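Local coordinates for periplasmic branched-chain amino acid-binding protein (Burkholderia mallei, PDB 3I09) that probably binds branched-chain amino acids or similar small ligands in the periplasm for an ABC transporter, and holds acetoacetic acid in this crystal, at residues Asp123-Lys129 / Gln361-Thr365; Gly246-Ser252 / Asp332-Val338. All coordinates share one frame; numbering follows the deposited sequence.

How the contacts relate
Both contacts belong to one region of a type I periplasmic binding protein, their centres about 13 Å apart. Contact 1 sets the start of helix 124-137 against the chain leaving helix 359-362, and contact 2 pairs strands 248-251 and 329-338 of an antiparallel sheet. Both strands of contact 2 fall in the 231 residues that separate the two segments of contact 1. Leu127 and Ala126 pack on Thr250, while Ala362 and Phe363 pack on Met333. Met333 also borders the helix start, so helix, strand pair and late chain pack on one another. Neither contact holds the ligand itself; the side chains of Asp123 and Asp251 are about 9 and 10 Å from acetoacetic acid.

Contact 1. Residues Asp123-Lys129 / Gln361-Thr365; sequences DTMALAK and QAFTT
Ala126, in the first turn of helix 124-137, packs on Ala362 and Phe363, where the chain leaves helix 359-362 of this type I periplasmic binding fold. This is the tight part. Ala126 CA makes a CA-H...O contact of 3.1 Å with Ala362 O, a water joins Ala126 O to Ala362 O, and Ala126 CB sits over one face of the Phe363 ring, 4.3 Å from its centroid, as a CH-pi contact. Asp123 comes to the ring edge, its OD2 3.5 Å from Phe363 CD1, with carboxylate and ring nearly perpendicular (86°). The same carboxylate N-caps the helix: Ala126 N donates to Asp123 OD1 over 3.0 Å, while a second water donates to OD2 and accepts from Thr364 N. Met333 of strand 329-338 also touches the Phe363 ring.

The more solvent-facing side holds Met125 and Lys129, both partly exposed. Met125, a selenomethionine, crosses Thr364 at about a right angle, its CG 3.6 Å from Thr364 OG1. Lys129 bends at chi3 (79°), which carries its amine past Ala362 O to two carbonyls at the helix end: NZ bonds weakly to Gln361 O and, over 2.8 Å, reaches Phe363 O from 45° above the carbonyl plane.

Contact 2. Residues Gly246-Ser252 / Asp332-Val338; sequences GLVLTDS and DMYLMEV. With EDO (1,2-ethanediol), chain H.
Val248 and Leu335 meet on one face of an antiparallel strand pair, 248-251 with 329-338, in the protein's five-stranded antiparallel sheet. Leu249 with Met336 and Asp251 with Tyr334 are the hydrogen-bonded pairs, exchanging four backbone bonds; Gly246 N to Val338 O and Val338 N to Leu247 O add two more at the end of the ladder. Val248 with Glu337 and Thr250 with Leu335 are the non-hydrogen-bonded pairs.

Val248 and Leu335 are slanted against each other, and Val248 CG1 presses on Leu335 CD1 at 3.4 Å, tighter than usual for two carbons. Thr250, on the same face, turns its OG1 past Leu335 CD1 (3.9 Å) to a hydrogen bond with Thr131, and its CG2 lies 4.0 Å from CE of Met333, a selenomethionine like Met336. Helix 124-137 covers this face, with Leu127 on Thr250 and Ala134 on Leu335.

On the other face Leu249 holds its CG between backbone N and carbonyl carbon (chi1 58°), which with chi2 near 90° puts CD2 on Val338 CG2 at 3.7 Å, the side chains nearly at right angles, and CD1 toward Met336 CE at 4.1 Å. The chain of Met336, bent at chi3, also brings that methyl to Asp251 CB. Asp251 OD1 accepts from its neighbour Ser252 N and bonds to Ser278.

Asp332 OD1 bonds to Gly359 N and accepts a weak hydrogen bond from a 1,2-ethanediol, probably a crystallisation additive. Tyr334 turns its ring edge to the backbone of Asp251 and Ser252, its CE2 3.6 Å from Ser252 O, and Ser252 CB rests 3.6 Å from Met333 SE.

Contact 1. Residues Asp123-Lys129 / Gln361-Thr365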
loop_
_atom_site.group_PDB
_atom_site.type_symbol
_atom_site.label_atom_id
_atom_site.label_comp_id
_atom_site.label_asym_id
_atom_site.label_seq_id
_atom_site.Cartn_x
_atom_site.Cartn_y
_atom_site.Cartn_z
ATOM N N ASP A 123 -4.232 0.368 -3.955
ATOM C CA ASP A 123 -3.503 -0.099 -5.141
ATOM C C ASP A 123 -3.187 1.056 -6.054
ATOM O O ASP A 123 -3.575 2.208 -5.812
ATOM C CB ASP A 123 -4.195 -1.272 -5.893
ATOM C CG ASP A 123 -5.510 -0.901 -6.560
ATOM O OD1 ASP A 123 -5.676 0.246 -7.001
ATOM O OD2 ASP A 123 -6.376 -1.819 -6.637
ATOM N N THR A 124 -2.440 0.761 -7.099
ATOM C CA THR A 124 -2.000 1.814 -8.024
ATOM C C THR A 124 -3.107 2.447 -8.847
ATOM O O THR A 124 -2.976 3.602 -9.269
ATOM C CB THR A 124 -0.919 1.271 -8.962
ATOM O OG1 THR A 124 -1.388 0.076 -9.591
ATOM C CG2 THR A 124 0.334 0.963 -8.172
HETATM N N MSE A 125 -4.211 1.739 -9.081
HETATM C CA MSE A 125 -5.370 2.373 -9.730
HETATM C C MSE A 125 -5.977 3.464 -8.817
HETATM O O MSE A 125 -6.278 4.543 -9.280
HETATM C CB MSE A 125 -6.404 1.305 -10.102
HETATM C CG MSE A 125 -7.647 1.825 -10.674
HETATM SE SE MSE A 125 -7.245 2.589 -12.457
HETATM C CE MSE A 125 -7.152 0.922 -13.415
ATOM N N ALA A 126 -6.160 3.184 -7.526
ATOM C CA ALA A 126 -6.680 4.182 -6.601
ATOM C C ALA A 126 -5.746 5.379 -6.487
ATOM O O ALA A 126 -6.235 6.509 -6.431
ATOM C CB ALA A 126 -6.937 3.588 -5.200
ATOM N N LEU A 127 -4.428 5.145 -6.451
ATOM C CA LEU A 127 -3.446 6.253 -6.436
ATOM C C LEU A 127 -3.599 7.167 -7.634
ATOM O O LEU A 127 -3.662 8.399 -7.501
ATOM C CB LEU A 127 -2.000 5.750 -6.315
ATOM C CG LEU A 127 -1.660 4.932 -5.061
ATOM C CD1 LEU A 127 -0.246 4.375 -5.111
ATOM C CD2 LEU A 127 -1.922 5.741 -3.740
ATOM N N ALA A 128 -3.671 6.542 -8.809
ATOM C CA ALA A 128 -3.807 7.252 -10.069
ATOM C C ALA A 128 -5.106 8.043 -10.145
ATOM O O ALA A 128 -5.116 9.219 -10.515
ATOM C CB ALA A 128 -3.736 6.245 -11.213
ATOM N N LYS A 129 -6.207 7.385 -9.822
ATOM C CA LYS A 129 -7.504 8.015 -9.847
ATOM C C LYS A 129 -7.619 9.134 -8.823
ATOM O O LYS A 129 -8.294 10.123 -9.084
ATOM C CB LYS A 129 -8.608 6.979 -9.648
ATOM C CG LYS A 129 -8.774 6.062 -10.902
ATOM C CD LYS A 129 -9.736 4.874 -10.646
ATOM C CE LYS A 129 -11.239 5.265 -10.704
ATOM N NZ LYS A 129 -12.161 4.024 -10.696
ATOM N N GLN A 361 -15.823 4.121 -6.312
ATOM C CA GLN A 361 -15.219 4.936 -7.344
ATOM C C GLN A 361 -13.706 4.918 -7.366
ATOM O O GLN A 361 -13.121 5.315 -8.360
ATOM C CB GLN A 361 -15.726 6.387 -7.210
ATOM C CG GLN A 361 -17.252 6.436 -7.220
ATOM C CD GLN A 361 -17.814 7.784 -6.848
ATOM O OE1 GLN A 361 -17.147 8.819 -6.969
ATOM N NE2 GLN A 361 -19.073 7.786 -6.406
ATOM N N ALA A 362 -13.065 4.417 -6.311
ATOM C CA ALA A 362 -11.620 4.549 -6.159
ATOM C C ALA A 362 -10.809 3.500 -6.920
ATOM O O ALA A 362 -9.667 3.744 -7.340
ATOM C CB ALA A 362 -11.279 4.488 -4.670
ATOM N N PHE A 363 -11.402 2.326 -7.107
ATOM C CA PHE A 363 -10.692 1.175 -7.641
ATOM C C PHE A 363 -11.131 0.817 -9.069
ATOM O O PHE A 363 -12.041 1.441 -9.640
ATOM C CB PHE A 363 -10.889 -0.009 -6.674
ATOM C CG PHE A 363 -10.263 0.221 -5.315
ATOM C CD1 PHE A 363 -8.930 -0.015 -5.125
ATOM C CD2 PHE A 363 -11.018 0.718 -4.249
ATOM C CE1 PHE A 363 -8.317 0.229 -3.895
ATOM C CE2 PHE A 363 -10.425 0.966 -3.014
ATOM C CZ PHE A 363 -9.101 0.710 -2.817
ATOM N N THR A 364 -10.495 -0.209 -9.630
ATOM C CA THR A 364 -10.775 -0.652 -11.003
ATOM C C THR A 364 -12.267 -0.951 -11.169
ATOM O O THR A 364 -12.855 -1.630 -10.329
ATOM C CB THR A 364 -9.960 -1.934 -11.329
ATOM O OG1 THR A 364 -8.555 -1.661 -11.200
ATOM C CG2 THR A 364 -10.251 -2.421 -12.731
ATOM N N THR A 365 -12.875 -0.434 -12.245
ATOM C CA THR A 365 -14.277 -0.688 -12.520
ATOM C C THR A 365 -14.477 -2.030 -13.206
ATOM O O THR A 365 -13.558 -2.573 -13.845
ATOM C CB THR A 365 -14.898 0.421 -13.431
ATOM O OG1 THR A 365 -14.319 0.352 -14.748
ATOM C CG2 THR A 365 -14.689 1.808 -12.845
HETATM O O HOH W 1 -8.328 -1.749 -8.500
HETATM O O HOH W 2 -9.069 6.469 -6.253
#

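Contact 2. Residues Gly246-Ser252 / Asp332-Val338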
loop_
_atom_site.group_PDB
_atom_site.type_symbol
_atom_site.label_atom_id
_atom_site.label_comp_id
_atom_site.label_asym_id
_atom_site.label_seq_id
_atom_site.Cartn_x
_atom_site.Cartn_y
_atom_site.Cartn_z
ATOM N N GLY A 246 1.828 21.450 0.649
ATOM C CA GLY A 246 1.074 21.622 -0.572
ATOM C C GLY A 246 1.034 20.436 -1.467
ATOM O O GLY A 246 0.275 20.441 -2.426
ATOM N N LEU A 247 1.823 19.405 -1.199
ATOM C CA LEU A 247 1.725 18.184 -2.014
ATOM C C LEU A 247 0.369 17.534 -1.810
ATOM O O LEU A 247 -0.155 17.476 -0.672
ATOM C CB LEU A 247 2.835 17.190 -1.666
ATOM C CG LEU A 247 4.258 17.588 -2.106
ATOM C CD1 LEU A 247 5.265 16.602 -1.559
ATOM C CD2 LEU A 247 4.405 17.727 -3.648
ATOM N N VAL A 248 -0.199 17.044 -2.910
ATOM C CA VAL A 248 -1.470 16.334 -2.857
ATOM C C VAL A 248 -1.191 14.838 -2.951
ATOM O O VAL A 248 -0.364 14.356 -3.757
ATOM C CB VAL A 248 -2.393 16.813 -3.962
ATOM C CG1 VAL A 248 -3.613 15.955 -4.034
ATOM C CG2 VAL A 248 -2.763 18.330 -3.731
ATOM N N LEU A 249 -1.835 14.077 -2.088
ATOM C CA LEU A 249 -1.598 12.650 -2.078
ATOM C C LEU A 249 -2.891 11.896 -1.802
ATOM O O LEU A 249 -3.874 12.480 -1.331
ATOM C CB LEU A 249 -0.496 12.300 -1.078
ATOM C CG LEU A 249 -0.695 12.705 0.346
ATOM C CD1 LEU A 249 -1.399 11.575 0.978
ATOM C CD2 LEU A 249 0.660 12.997 1.081
ATOM N N THR A 250 -2.865 10.604 -2.112
ATOM C CA THR A 250 -3.972 9.704 -1.886
ATOM C C THR A 250 -3.543 8.692 -0.835
ATOM O O THR A 250 -2.478 8.076 -0.985
ATOM C CB THR A 250 -4.390 8.968 -3.188
ATOM O OG1 THR A 250 -4.862 9.919 -4.116
ATOM C CG2 THR A 250 -5.545 8.016 -2.951
ATOM N N ASP A 251 -4.336 8.517 0.222
ATOM C CA ASP A 251 -3.981 7.486 1.236
ATOM C C ASP A 251 -5.238 6.817 1.736
ATOM O O ASP A 251 -6.328 7.322 1.519
ATOM C CB ASP A 251 -3.158 8.075 2.391
ATOM C CG ASP A 251 -2.201 7.001 3.097
ATOM O OD1 ASP A 251 -2.382 5.768 2.925
ATOM O OD2 ASP A 251 -1.199 7.403 3.751
ATOM N N SER A 252 -5.101 5.674 2.406
ATOM C CA SER A 252 -6.267 4.937 2.864
ATOM C C SER A 252 -6.650 5.188 4.302
ATOM O O SER A 252 -7.717 4.754 4.724
ATOM C CB SER A 252 -6.049 3.420 2.672
ATOM O OG SER A 252 -5.058 2.931 3.557
ATOM N N ASP A 332 -13.354 3.484 1.238
ATOM C CA ASP A 332 -13.118 4.873 0.851
ATOM C C ASP A 332 -11.624 5.198 0.924
ATOM O O ASP A 332 -10.908 4.717 1.806
ATOM C CB ASP A 332 -13.832 5.836 1.790
ATOM C CG ASP A 332 -15.356 5.809 1.668
ATOM O OD1 ASP A 332 -15.937 5.155 0.760
ATOM O OD2 ASP A 332 -15.964 6.489 2.545
HETATM N N MSE A 333 -11.182 6.038 0.005
HETATM C CA MSE A 333 -9.836 6.555 -0.015
HETATM C C MSE A 333 -9.908 8.069 0.259
HETATM O O MSE A 333 -10.999 8.679 0.159
HETATM C CB MSE A 333 -9.185 6.257 -1.369
HETATM C CG MSE A 333 -9.052 4.784 -1.691
HETATM SE SE MSE A 333 -7.781 3.794 -0.519
HETATM C CE MSE A 333 -6.208 4.450 -1.223
ATOM N N TYR A 334 -8.774 8.678 0.618
ATOM C CA TYR A 334 -8.717 10.095 0.999
ATOM C C TYR A 334 -7.697 10.835 0.150
ATOM O O TYR A 334 -6.528 10.422 0.077
ATOM C CB TYR A 334 -8.362 10.236 2.497
ATOM C CG TYR A 334 -9.360 9.465 3.322
ATOM C CD1 TYR A 334 -10.625 9.978 3.543
ATOM C CD2 TYR A 334 -9.085 8.168 3.759
ATOM C CE1 TYR A 334 -11.578 9.273 4.217
ATOM C CE2 TYR A 334 -10.033 7.441 4.432
ATOM C CZ TYR A 334 -11.276 7.996 4.662
ATOM O OH TYR A 334 -12.240 7.275 5.312
ATOM N N LEU A 335 -8.130 11.933 -0.450
ATOM C CA LEU A 335 -7.241 12.884 -1.133
ATOM C C LEU A 335 -6.860 13.904 -0.076
ATOM O O LEU A 335 -7.733 14.556 0.499
ATOM C CB LEU A 335 -7.980 13.576 -2.265
ATOM C CG LEU A 335 -7.135 14.460 -3.188
ATOM C CD1 LEU A 335 -6.106 13.572 -3.944
ATOM C CD2 LEU A 335 -8.013 15.241 -4.154
HETATM N N MSE A 336 -5.568 14.024 0.206
HETATM C CA MSE A 336 -5.087 14.941 1.225
HETATM C C MSE A 336 -4.062 15.899 0.712
HETATM O O MSE A 336 -3.410 15.656 -0.324
HETATM C CB MSE A 336 -4.539 14.104 2.354
HETATM C CG MSE A 336 -5.733 13.233 2.696
HETATM SE SE MSE A 336 -5.717 12.620 4.295
HETATM C CE MSE A 336 -4.187 11.605 4.000
ATOM N N GLU A 337 -3.951 17.022 1.416
ATOM C CA GLU A 337 -2.914 17.973 1.107
ATOM C C GLU A 337 -2.004 18.098 2.328
ATOM O O GLU A 337 -2.479 18.169 3.457
ATOM C CB GLU A 337 -3.502 19.336 0.696
ATOM C CG GLU A 337 -2.432 20.325 0.327
ATOM C CD GLU A 337 -2.958 21.718 -0.097
ATOM O OE1 GLU A 337 -4.052 22.109 0.362
ATOM O OE2 GLU A 337 -2.224 22.428 -0.831
ATOM N N VAL A 338 -0.693 18.129 2.094
ATOM C CA VAL A 338 0.268 18.240 3.187
ATOM C C VAL A 338 0.244 19.666 3.706
ATOM O O VAL A 338 0.254 20.634 2.919
ATOM C CB VAL A 338 1.682 17.852 2.753
ATOM C CG1 VAL A 338 2.639 18.043 3.939
ATOM C CG2 VAL A 338 1.682 16.390 2.191
HETATM C C1 EDO H . -16.728 0.873 0.687
HETATM O O1 EDO H . -16.525 2.156 0.091
HETATM C C2 EDO H . -18.199 0.583 0.886
HETATM O O2 EDO H . -18.466 0.215 2.242
#